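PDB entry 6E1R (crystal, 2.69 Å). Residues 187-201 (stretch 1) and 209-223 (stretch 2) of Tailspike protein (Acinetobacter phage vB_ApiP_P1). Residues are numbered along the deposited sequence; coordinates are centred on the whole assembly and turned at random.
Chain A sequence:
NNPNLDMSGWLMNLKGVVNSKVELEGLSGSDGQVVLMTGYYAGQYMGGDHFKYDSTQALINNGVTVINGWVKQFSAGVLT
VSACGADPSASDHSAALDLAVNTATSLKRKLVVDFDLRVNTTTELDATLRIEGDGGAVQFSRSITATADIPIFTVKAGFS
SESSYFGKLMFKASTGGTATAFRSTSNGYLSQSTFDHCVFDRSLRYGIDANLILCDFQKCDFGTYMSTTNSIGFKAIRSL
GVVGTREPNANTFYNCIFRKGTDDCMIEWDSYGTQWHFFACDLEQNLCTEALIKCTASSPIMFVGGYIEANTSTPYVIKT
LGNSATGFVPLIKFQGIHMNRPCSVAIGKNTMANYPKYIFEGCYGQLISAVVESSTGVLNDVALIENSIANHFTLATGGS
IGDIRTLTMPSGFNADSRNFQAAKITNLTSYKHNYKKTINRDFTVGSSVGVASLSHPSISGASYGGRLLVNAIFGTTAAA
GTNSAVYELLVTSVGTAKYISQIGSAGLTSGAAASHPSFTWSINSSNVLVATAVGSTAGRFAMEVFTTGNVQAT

Stretch 1 187-201: NGYLSQSTFDHCVFD
Stretch 2 (209-223) DANLILCDFQKCDFG

Two segments of one chain lie side by side in parallel register, Leu 190 beside Leu 212, Phe 195 beside Phe 217 and Phe 200 beside Phe 222, burying 1255 Å² in all. The apolar centre is a ladder of identical residues on one sheet face. Each phenylalanine takes chi1 near -65° (m) and chi2 of 75 to 87°, and a shared rotamer across a parallel bridge makes the rings near parallel. Phe 200 and Phe 222 form an offset stack, centroids 4.4 Å apart; the Phe 195 and Phe 217 rings, at 4.8 Å, are slid so far that they barely overlap. Leu 190 (t, t) lays CD1 3.7 Å from CD2 of Leu 212 (m, t).

Backbone bonds alternate between the strands: Phe 195 N to Asp 216 O, 3.0 Å, then Gln 218 N to Phe 195 O, 2.8 Å, and His 197 N to Gln 218 O, 2.7 Å. Gln 192 and Leu 214 are paired turns, CA atoms 4.8 Å apart, both with positive phi and psi near +55/+50°; the register is unchanged past them.

On the opposite face, Ile 213 CG2 sits 3.5 Å from the Tyr 189 ring centroid. Further along, Thr 194 (chi1 m) donates from OG1 to OD1 of Asp 216 (chi1 p), 2.8 Å, the carboxylate giving the buried hydroxyl an acceptor. At the partly exposed edge, Lys 219 CB covers one face of the His 197 ring.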

ATOM      1  N   ASN A 187      22.824 -23.212   1.383  1.00 50.24           N
ATOM      2  CA  ASN A 187      21.851 -22.205   0.950  1.00 49.86           C
ATOM      3  C   ASN A 187      20.464 -22.807   0.738  1.00 53.79           C
ATOM      4  O   ASN A 187      19.775 -22.494  -0.236  1.00 55.46           O
ATOM      5  CB  ASN A 187      22.329 -21.485  -0.313  1.00 48.46           C
ATOM      6  CG  ASN A 187      23.643 -20.762  -0.109  1.00 49.95           C
ATOM      7  OD1 ASN A 187      24.664 -21.127  -0.693  1.00 55.30           O
ATOM      8  ND2 ASN A 187      23.625 -19.724   0.719  1.00 46.75           N
ATOM      9  N   GLY A 188      20.051 -23.680   1.655  1.00 48.58           N
ATOM     10  CA  GLY A 188      18.745 -24.298   1.544  1.00 42.83           C
ATOM     11  C   GLY A 188      17.623 -23.292   1.711  1.00 35.25           C
ATOM     12  O   GLY A 188      17.736 -22.308   2.444  1.00 43.95           O
ATOM     13  N   TYR A 189      16.515 -23.555   1.026  1.00 35.27           N
ATOM     14  CA  TYR A 189      15.393 -22.625   0.970  1.00 40.35           C
ATOM     15  C   TYR A 189      14.469 -22.833   2.164  1.00 39.04           C
ATOM     16  O   TYR A 189      13.938 -23.933   2.362  1.00 43.38           O
ATOM     17  CB  TYR A 189      14.617 -22.801  -0.334  1.00 44.07           C
ATOM     18  CG  TYR A 189      14.849 -21.714  -1.358  1.00 46.41           C
ATOM     19  CD1 TYR A 189      15.412 -20.495  -1.000  1.00 46.03           C
ATOM     20  CD2 TYR A 189      14.494 -21.905  -2.686  1.00 48.63           C
ATOM     21  CE1 TYR A 189      15.615 -19.499  -1.940  1.00 42.68           C
ATOM     22  CE2 TYR A 189      14.694 -20.920  -3.630  1.00 49.45           C
ATOM     23  CZ  TYR A 189      15.254 -19.720  -3.253  1.00 45.65           C
ATOM     24  OH  TYR A 189      15.450 -18.741  -4.198  1.00 47.97           O
ATOM     25  N   LEU A 190      14.275 -21.780   2.956  1.00 36.12           N
ATOM     26  CA  LEU A 190      13.192 -21.734   3.938  1.00 35.62           C
ATOM     27  C   LEU A 190      11.996 -21.142   3.204  1.00 36.46           C
ATOM     28  O   LEU A 190      11.745 -19.937   3.247  1.00 38.90           O
ATOM     29  CB  LEU A 190      13.588 -20.909   5.158  1.00 38.46           C
ATOM     30  CG  LEU A 190      12.950 -21.248   6.512  1.00 37.67           C
ATOM     31  CD1 LEU A 190      13.613 -20.455   7.630  1.00 38.99           C
ATOM     32  CD2 LEU A 190      11.450 -21.009   6.513  1.00 33.88           C
ATOM     33  N   SER A 191      11.254 -22.001   2.512  1.00 38.71           N
ATOM     34  CA  SER A 191      10.286 -21.576   1.511  1.00 36.56           C
ATOM     35  C   SER A 191       8.855 -21.765   1.996  1.00 36.79           C
ATOM     36  O   SER A 191       8.542 -22.744   2.682  1.00 37.46           O
ATOM     37  CB  SER A 191      10.494 -22.348   0.205  1.00 38.85           C
ATOM     38  OG  SER A 191       9.449 -22.086  -0.715  1.00 44.52           O
ATOM     39  N   GLN A 192       7.995 -20.818   1.621  1.00 36.12           N
ATOM     40  CA  GLN A 192       6.552 -20.877   1.856  1.00 36.55           C
ATOM     41  C   GLN A 192       6.232 -21.095   3.335  1.00 42.09           C
ATOM     42  O   GLN A 192       5.534 -22.032   3.725  1.00 50.26           O
ATOM     43  CB  GLN A 192       5.903 -21.949   0.977  1.00 33.17           C
ATOM     44  CG  GLN A 192       5.973 -21.632  -0.511  1.00 38.49           C
ATOM     45  CD  GLN A 192       5.229 -22.636  -1.366  1.00 42.51           C
ATOM     46  OE1 GLN A 192       4.793 -23.680  -0.882  1.00 54.10           O
ATOM     47  NE2 GLN A 192       5.078 -22.324  -2.648  1.00 40.45           N
ATOM     48  N   SER A 193       6.757 -20.195   4.158  1.00 43.71           N
ATOM     49  CA  SER A 193       6.582 -20.245   5.601  1.00 42.81           C
ATOM     50  C   SER A 193       5.811 -19.021   6.078  1.00 43.06           C
ATOM     51  O   SER A 193       5.654 -18.030   5.360  1.00 44.79           O
ATOM     52  CB  SER A 193       7.934 -20.328   6.319  1.00 42.15           C
ATOM     53  OG  SER A 193       7.757 -20.491   7.716  1.00 44.89           O
ATOM     54  N   THR A 194       5.329 -19.104   7.315  1.00 39.81           N
ATOM     55  CA  THR A 194       4.628 -18.002   7.959  1.00 35.38           C
ATOM     56  C   THR A 194       5.125 -17.883   9.390  1.00 36.87           C
ATOM     57  O   THR A 194       5.192 -18.883  10.111  1.00 41.18           O
ATOM     58  CB  THR A 194       3.108 -18.214   7.948  1.00 34.09           C
ATOM     59  OG1 THR A 194       2.643 -18.311   6.596  1.00 37.06           O
ATOM     60  CG2 THR A 194       2.402 -17.055   8.641  1.00 31.73           C
ATOM     61  N   PHE A 195       5.489 -16.669   9.791  1.00 34.66           N
ATOM     62  CA  PHE A 195       5.925 -16.378  11.153  1.00 35.13           C
ATOM     63  C   PHE A 195       4.872 -15.475  11.787  1.00 43.89           C
ATOM     64  O   PHE A 195       4.826 -14.272  11.514  1.00 46.10           O
ATOM     65  CB  PHE A 195       7.309 -15.738  11.156  1.00 30.60           C
ATOM     66  CG  PHE A 195       8.389 -16.634  10.621  1.00 34.04           C
ATOM     67  CD1 PHE A 195       8.661 -16.681   9.262  1.00 37.26           C
ATOM     68  CD2 PHE A 195       9.119 -17.445  11.474  1.00 34.65           C
ATOM     69  CE1 PHE A 195       9.650 -17.508   8.766  1.00 40.95           C
ATOM     70  CE2 PHE A 195      10.109 -18.279  10.984  1.00 38.77           C
ATOM     71  CZ  PHE A 195      10.375 -18.310   9.628  1.00 40.26           C
ATOM     72  N   ASP A 196       4.023 -16.062  12.628  1.00 40.41           N
ATOM     73  CA  ASP A 196       2.901 -15.361  13.244  1.00 40.02           C
ATOM     74  C   ASP A 196       3.266 -15.007  14.681  1.00 36.48           C
ATOM     75  O   ASP A 196       3.350 -15.889  15.541  1.00 42.75           O
ATOM     76  CB  ASP A 196       1.639 -16.221  13.192  1.00 49.48           C
ATOM     77  CG  ASP A 196       0.419 -15.507  13.746  1.00 56.81           C
ATOM     78  OD1 ASP A 196       0.499 -14.290  14.012  1.00 58.93           O
ATOM     79  OD2 ASP A 196      -0.626 -16.169  13.915  1.00 60.58           O
ATOM     80  N   HIS A 197       3.485 -13.714  14.932  1.00 33.92           N
ATOM     81  CA  HIS A 197       3.753 -13.195  16.276  1.00 33.03           C
ATOM     82  C   HIS A 197       4.941 -13.897  16.930  1.00 35.11           C
ATOM     83  O   HIS A 197       4.962 -14.123  18.142  1.00 32.63           O
ATOM     84  CB  HIS A 197       2.514 -13.293  17.169  1.00 33.58           C
ATOM     85  CG  HIS A 197       1.409 -12.361  16.780  1.00 36.97           C
ATOM     86  ND1 HIS A 197       0.658 -12.528  15.636  1.00 38.92           N
ATOM     87  CD2 HIS A 197       0.926 -11.250  17.387  1.00 38.59           C
ATOM     88  CE1 HIS A 197      -0.237 -11.561  15.555  1.00 37.60           C
ATOM     89  NE2 HIS A 197      -0.097 -10.772  16.605  1.00 37.44           N
ATOM     90  N   CYS A 198       5.946 -14.237  16.129  1.00 34.52           N
ATOM     91  CA  CYS A 198       7.153 -14.846  16.667  1.00 39.61           C
ATOM     92  C   CYS A 198       8.108 -13.770  17.163  1.00 40.77           C
ATOM     93  O   CYS A 198       8.281 -12.728  16.526  1.00 43.92           O
ATOM     94  CB  CYS A 198       7.836 -15.722  15.617  1.00 42.05           C
ATOM     95  SG  CYS A 198       6.896 -17.200  15.156  1.00 43.74           S
ATOM     96  N   VAL A 199       8.726 -14.028  18.311  1.00 38.33           N
ATOM     97  CA  VAL A 199       9.637 -13.088  18.946  1.00 38.25           C
ATOM     98  C   VAL A 199      11.050 -13.639  18.837  1.00 37.75           C
ATOM     99  O   VAL A 199      11.277 -14.840  19.020  1.00 35.90           O
ATOM    100  CB  VAL A 199       9.253 -12.840  20.418  1.00 33.21           C
ATOM    101  CG1 VAL A 199      10.201 -11.839  21.061  1.00 33.66           C
ATOM    102  CG2 VAL A 199       7.814 -12.361  20.515  1.00 33.56           C
ATOM    103  N   PHE A 200      11.997 -12.760  18.525  1.00 39.19           N
ATOM    104  CA  PHE A 200      13.400 -13.123  18.369  1.00 36.22           C
ATOM    105  C   PHE A 200      14.201 -12.335  19.395  1.00 39.21           C
ATOM    106  O   PHE A 200      14.368 -11.117  19.261  1.00 42.50           O
ATOM    107  CB  PHE A 200      13.879 -12.854  16.944  1.00 33.82           C
ATOM    108  CG  PHE A 200      13.175 -13.686  15.908  1.00 37.06           C
ATOM    109  CD1 PHE A 200      11.927 -13.317  15.431  1.00 36.02           C
ATOM    110  CD2 PHE A 200      13.758 -14.845  15.419  1.00 36.86           C
ATOM    111  CE1 PHE A 200      11.275 -14.087  14.483  1.00 33.41           C
ATOM    112  CE2 PHE A 200      13.112 -15.617  14.471  1.00 36.18           C
ATOM    113  CZ  PHE A 200      11.869 -15.237  14.001  1.00 31.39           C
ATOM    114  N   ASP A 201      14.684 -13.030  20.422  1.00 37.86           N
ATOM    115  CA  ASP A 201      15.382 -12.376  21.516  1.00 40.73           C
ATOM    116  C   ASP A 201      16.722 -11.822  21.045  1.00 38.70           C
ATOM    117  O   ASP A 201      17.392 -12.399  20.184  1.00 35.66           O
ATOM    118  CB  ASP A 201      15.587 -13.361  22.670  1.00 44.85           C
ATOM    119  CG  ASP A 201      15.966 -12.674  23.968  1.00 52.80           C
ATOM    120  OD1 ASP A 201      17.094 -12.149  24.056  1.00 57.29           O
ATOM    121  OD2 ASP A 201      15.131 -12.656  24.897  1.00 56.19           O
ATOM    122  N   ASP A 209      19.055 -16.719  10.103  1.00 41.10           N
ATOM    123  CA  ASP A 209      20.214 -16.783   9.221  1.00 43.16           C
ATOM    124  C   ASP A 209      20.011 -17.844   8.147  1.00 44.47           C
ATOM    125  O   ASP A 209      20.914 -18.643   7.875  1.00 44.86           O
ATOM    126  CB  ASP A 209      21.489 -17.059  10.020  1.00 48.83           C
ATOM    127  CG  ASP A 209      22.748 -16.699   9.249  1.00 58.02           C
ATOM    128  OD1 ASP A 209      22.631 -16.265   8.082  1.00 57.80           O
ATOM    129  OD2 ASP A 209      23.854 -16.848   9.808  1.00 63.44           O
ATOM    130  N   ALA A 210      18.830 -17.865   7.540  1.00 45.97           N
ATOM    131  CA  ALA A 210      18.477 -18.837   6.517  1.00 42.78           C
ATOM    132  C   ALA A 210      18.068 -18.117   5.238  1.00 37.99           C
ATOM    133  O   ALA A 210      17.795 -16.914   5.232  1.00 34.05           O
ATOM    134  CB  ALA A 210      17.349 -19.759   6.998  1.00 41.90           C
ATOM    135  N   ASN A 211      18.017 -18.873   4.144  1.00 37.47           N
ATOM    136  CA  ASN A 211      17.665 -18.324   2.834  1.00 36.09           C
ATOM    137  C   ASN A 211      16.145 -18.285   2.733  1.00 35.81           C
ATOM    138  O   ASN A 211      15.504 -19.276   2.375  1.00 38.29           O
ATOM    139  CB  ASN A 211      18.284 -19.162   1.720  1.00 36.42           C
ATOM    140  CG  ASN A 211      18.278 -18.450   0.380  1.00 39.26           C
ATOM    141  OD1 ASN A 211      17.935 -17.272   0.293  1.00 38.06           O
ATOM    142  ND2 ASN A 211      18.665 -19.164  -0.672  1.00 41.59           N
ATOM    143  N   LEU A 212      15.566 -17.127   3.041  1.00 32.79           N
ATOM    144  CA  LEU A 212      14.118 -16.973   3.084  1.00 33.14           C
ATOM    145  C   LEU A 212      13.548 -16.750   1.690  1.00 40.50           C
ATOM    146  O   LEU A 212      14.130 -16.032   0.874  1.00 48.70           O
ATOM    147  CB  LEU A 212      13.745 -15.794   3.981  1.00 30.01           C
ATOM    148  CG  LEU A 212      14.140 -15.910   5.453  1.00 37.25           C
ATOM    149  CD1 LEU A 212      13.893 -14.595   6.172  1.00 41.40           C
ATOM    150  CD2 LEU A 212      13.377 -17.041   6.121  1.00 41.79           C
ATOM    151  N   ILE A 213      12.393 -17.356   1.426  1.00 39.52           N
ATOM    152  CA  ILE A 213      11.662 -17.091   0.191  1.00 39.28           C
ATOM    153  C   ILE A 213      10.192 -17.414   0.423  1.00 38.69           C
ATOM    154  O   ILE A 213       9.853 -18.415   1.060  1.00 41.07           O
ATOM    155  CB  ILE A 213      12.247 -17.879  -1.006  1.00 35.29           C
ATOM    156  CG1 ILE A 213      11.533 -17.485  -2.304  1.00 34.12           C
ATOM    157  CG2 ILE A 213      12.149 -19.373  -0.778  1.00 33.15           C
ATOM    158  CD1 ILE A 213      12.150 -18.081  -3.551  1.00 32.92           C
ATOM    159  N   LEU A 214       9.323 -16.536  -0.084  1.00 40.23           N
ATOM    160  CA  LEU A 214       7.872 -16.682   0.044  1.00 39.27           C
ATOM    161  C   LEU A 214       7.448 -16.813   1.507  1.00 41.63           C
ATOM    162  O   LEU A 214       6.615 -17.650   1.860  1.00 45.08           O
ATOM    163  CB  LEU A 214       7.367 -17.867  -0.782  1.00 38.89           C
ATOM    164  CG  LEU A 214       7.244 -17.615  -2.287  1.00 36.77           C
ATOM    165  CD1 LEU A 214       7.012 -18.917  -3.036  1.00 37.65           C
ATOM    166  CD2 LEU A 214       6.127 -16.625  -2.579  1.00 35.10           C
ATOM    167  N   CYS A 215       8.022 -15.971   2.364  1.00 38.88           N
ATOM    168  CA  CYS A 215       7.726 -15.965   3.791  1.00 38.13           C
ATOM    169  C   CYS A 215       7.080 -14.643   4.176  1.00 39.35           C
ATOM    170  O   CYS A 215       7.564 -13.575   3.786  1.00 41.20           O
ATOM    171  CB  CYS A 215       8.993 -16.184   4.620  1.00 35.36           C
ATOM    172  SG  CYS A 215       9.765 -17.795   4.390  1.00 38.86           S
ATOM    173  N   ASP A 216       5.993 -14.715   4.935  1.00 40.31           N
ATOM    174  CA  ASP A 216       5.345 -13.538   5.491  1.00 40.21           C
ATOM    175  C   ASP A 216       5.531 -13.509   7.002  1.00 38.01           C
ATOM    176  O   ASP A 216       5.548 -14.552   7.663  1.00 39.70           O
ATOM    177  CB  ASP A 216       3.852 -13.503   5.144  1.00 42.66           C
ATOM    178  CG  ASP A 216       3.078 -14.631   5.792  1.00 47.04           C
ATOM    179  OD1 ASP A 216       3.554 -15.784   5.745  1.00 49.15           O
ATOM    180  OD2 ASP A 216       1.993 -14.363   6.352  1.00 50.80           O
ATOM    181  N   PHE A 217       5.672 -12.303   7.544  1.00 36.52           N
ATOM    182  CA  PHE A 217       5.908 -12.093   8.967  1.00 33.35           C
ATOM    183  C   PHE A 217       4.778 -11.241   9.523  1.00 34.42           C
ATOM    184  O   PHE A 217       4.590 -10.098   9.090  1.00 35.93           O
ATOM    185  CB  PHE A 217       7.261 -11.417   9.208  1.00 26.30           C
ATOM    186  CG  PHE A 217       8.445 -12.252   8.806  1.00 29.39           C
ATOM    187  CD1 PHE A 217       8.773 -12.420   7.469  1.00 32.54           C
ATOM    188  CD2 PHE A 217       9.239 -12.856   9.765  1.00 33.92           C
ATOM    189  CE1 PHE A 217       9.866 -13.182   7.099  1.00 35.15           C
ATOM    190  CE2 PHE A 217      10.332 -13.620   9.400  1.00 36.87           C
ATOM    191  CZ  PHE A 217      10.645 -13.783   8.066  1.00 35.57           C
ATOM    192  N   GLN A 218       4.031 -11.789  10.479  1.00 37.60           N
ATOM    193  CA  GLN A 218       2.854 -11.127  11.034  1.00 35.89           C
ATOM    194  C   GLN A 218       3.167 -10.679  12.458  1.00 38.66           C
ATOM    195  O   GLN A 218       3.125 -11.479  13.397  1.00 42.56           O
ATOM    196  CB  GLN A 218       1.641 -12.049  10.988  1.00 34.46           C
ATOM    197  CG  GLN A 218       1.241 -12.462   9.582  1.00 38.18           C
ATOM    198  CD  GLN A 218       0.759 -11.292   8.745  1.00 47.26           C
ATOM    199  OE1 GLN A 218       0.365 -10.252   9.275  1.00 52.52           O
ATOM    200  NE2 GLN A 218       0.791 -11.456   7.428  1.00 49.82           N
ATOM    201  N   LYS A 219       3.468  -9.389  12.603  1.00 39.01           N
ATOM    202  CA  LYS A 219       3.740  -8.754  13.892  1.00 41.05           C
ATOM    203  C   LYS A 219       4.800  -9.521  14.679  1.00 37.60           C
ATOM    204  O   LYS A 219       4.617  -9.884  15.844  1.00 37.01           O
ATOM    205  CB  LYS A 219       2.461  -8.574  14.711  1.00 40.57           C
ATOM    206  CG  LYS A 219       2.613  -7.510  15.787  1.00 44.66           C
ATOM    207  CD  LYS A 219       1.284  -6.943  16.225  1.00 44.55           C
ATOM    208  CE  LYS A 219       1.486  -5.723  17.109  1.00 46.15           C
ATOM    209  NZ  LYS A 219       0.224  -4.964  17.311  1.00 52.43           N
ATOM    210  N   CYS A 220       5.920  -9.783  14.018  1.00 30.22           N
ATOM    211  CA  CYS A 220       7.053 -10.383  14.695  1.00 30.74           C
ATOM    212  C   CYS A 220       7.881  -9.294  15.365  1.00 35.23           C
ATOM    213  O   CYS A 220       7.747  -8.104  15.070  1.00 40.85           O
ATOM    214  CB  CYS A 220       7.911 -11.178  13.712  1.00 30.63           C
ATOM    215  SG  CYS A 220       7.074 -12.612  13.003  1.00 39.25           S
ATOM    216  N   ASP A 221       8.742  -9.712  16.287  1.00 41.06           N
ATOM    217  CA  ASP A 221       9.588  -8.783  17.021  1.00 42.82           C
ATOM    218  C   ASP A 221      11.029  -9.260  16.947  1.00 48.14           C
ATOM    219  O   ASP A 221      11.310 -10.439  17.189  1.00 51.58           O
ATOM    220  CB  ASP A 221       9.135  -8.652  18.478  1.00 45.36           C
ATOM    221  CG  ASP A 221       9.873  -7.555  19.220  1.00 49.35           C
ATOM    222  OD1 ASP A 221      11.105  -7.669  19.382  1.00 50.79           O
ATOM    223  OD2 ASP A 221       9.219  -6.572  19.631  1.00 51.46           O
ATOM    224  N   PHE A 222      11.936  -8.340  16.625  1.00 40.94           N
ATOM    225  CA  PHE A 222      13.357  -8.640  16.478  1.00 34.77           C
ATOM    226  C   PHE A 222      14.150  -7.716  17.398  1.00 38.44           C
ATOM    227  O   PHE A 222      14.361  -6.542  17.079  1.00 41.46           O
ATOM    228  CB  PHE A 222      13.808  -8.480  15.028  1.00 28.72           C
ATOM    229  CG  PHE A 222      13.212  -9.487  14.086  1.00 28.21           C
ATOM    230  CD1 PHE A 222      11.956  -9.288  13.537  1.00 26.76           C
ATOM    231  CD2 PHE A 222      13.916 -10.627  13.736  1.00 30.34           C
ATOM    232  CE1 PHE A 222      11.411 -10.209  12.663  1.00 26.46           C
ATOM    233  CE2 PHE A 222      13.376 -11.553  12.864  1.00 30.78           C
ATOM    234  CZ  PHE A 222      12.122 -11.343  12.326  1.00 29.13           C
ATOM    235  N   GLY A 223      14.578  -8.247  18.539  1.00 34.18           N
ATOM    236  CA  GLY A 223      15.553  -7.588  19.383  1.00 31.81           C
ATOM    237  C   GLY A 223      15.027  -6.581  20.381  1.00 36.52           C
ATOM    238  O   GLY A 223      15.832  -5.845  20.963  1.00 41.91           O
TER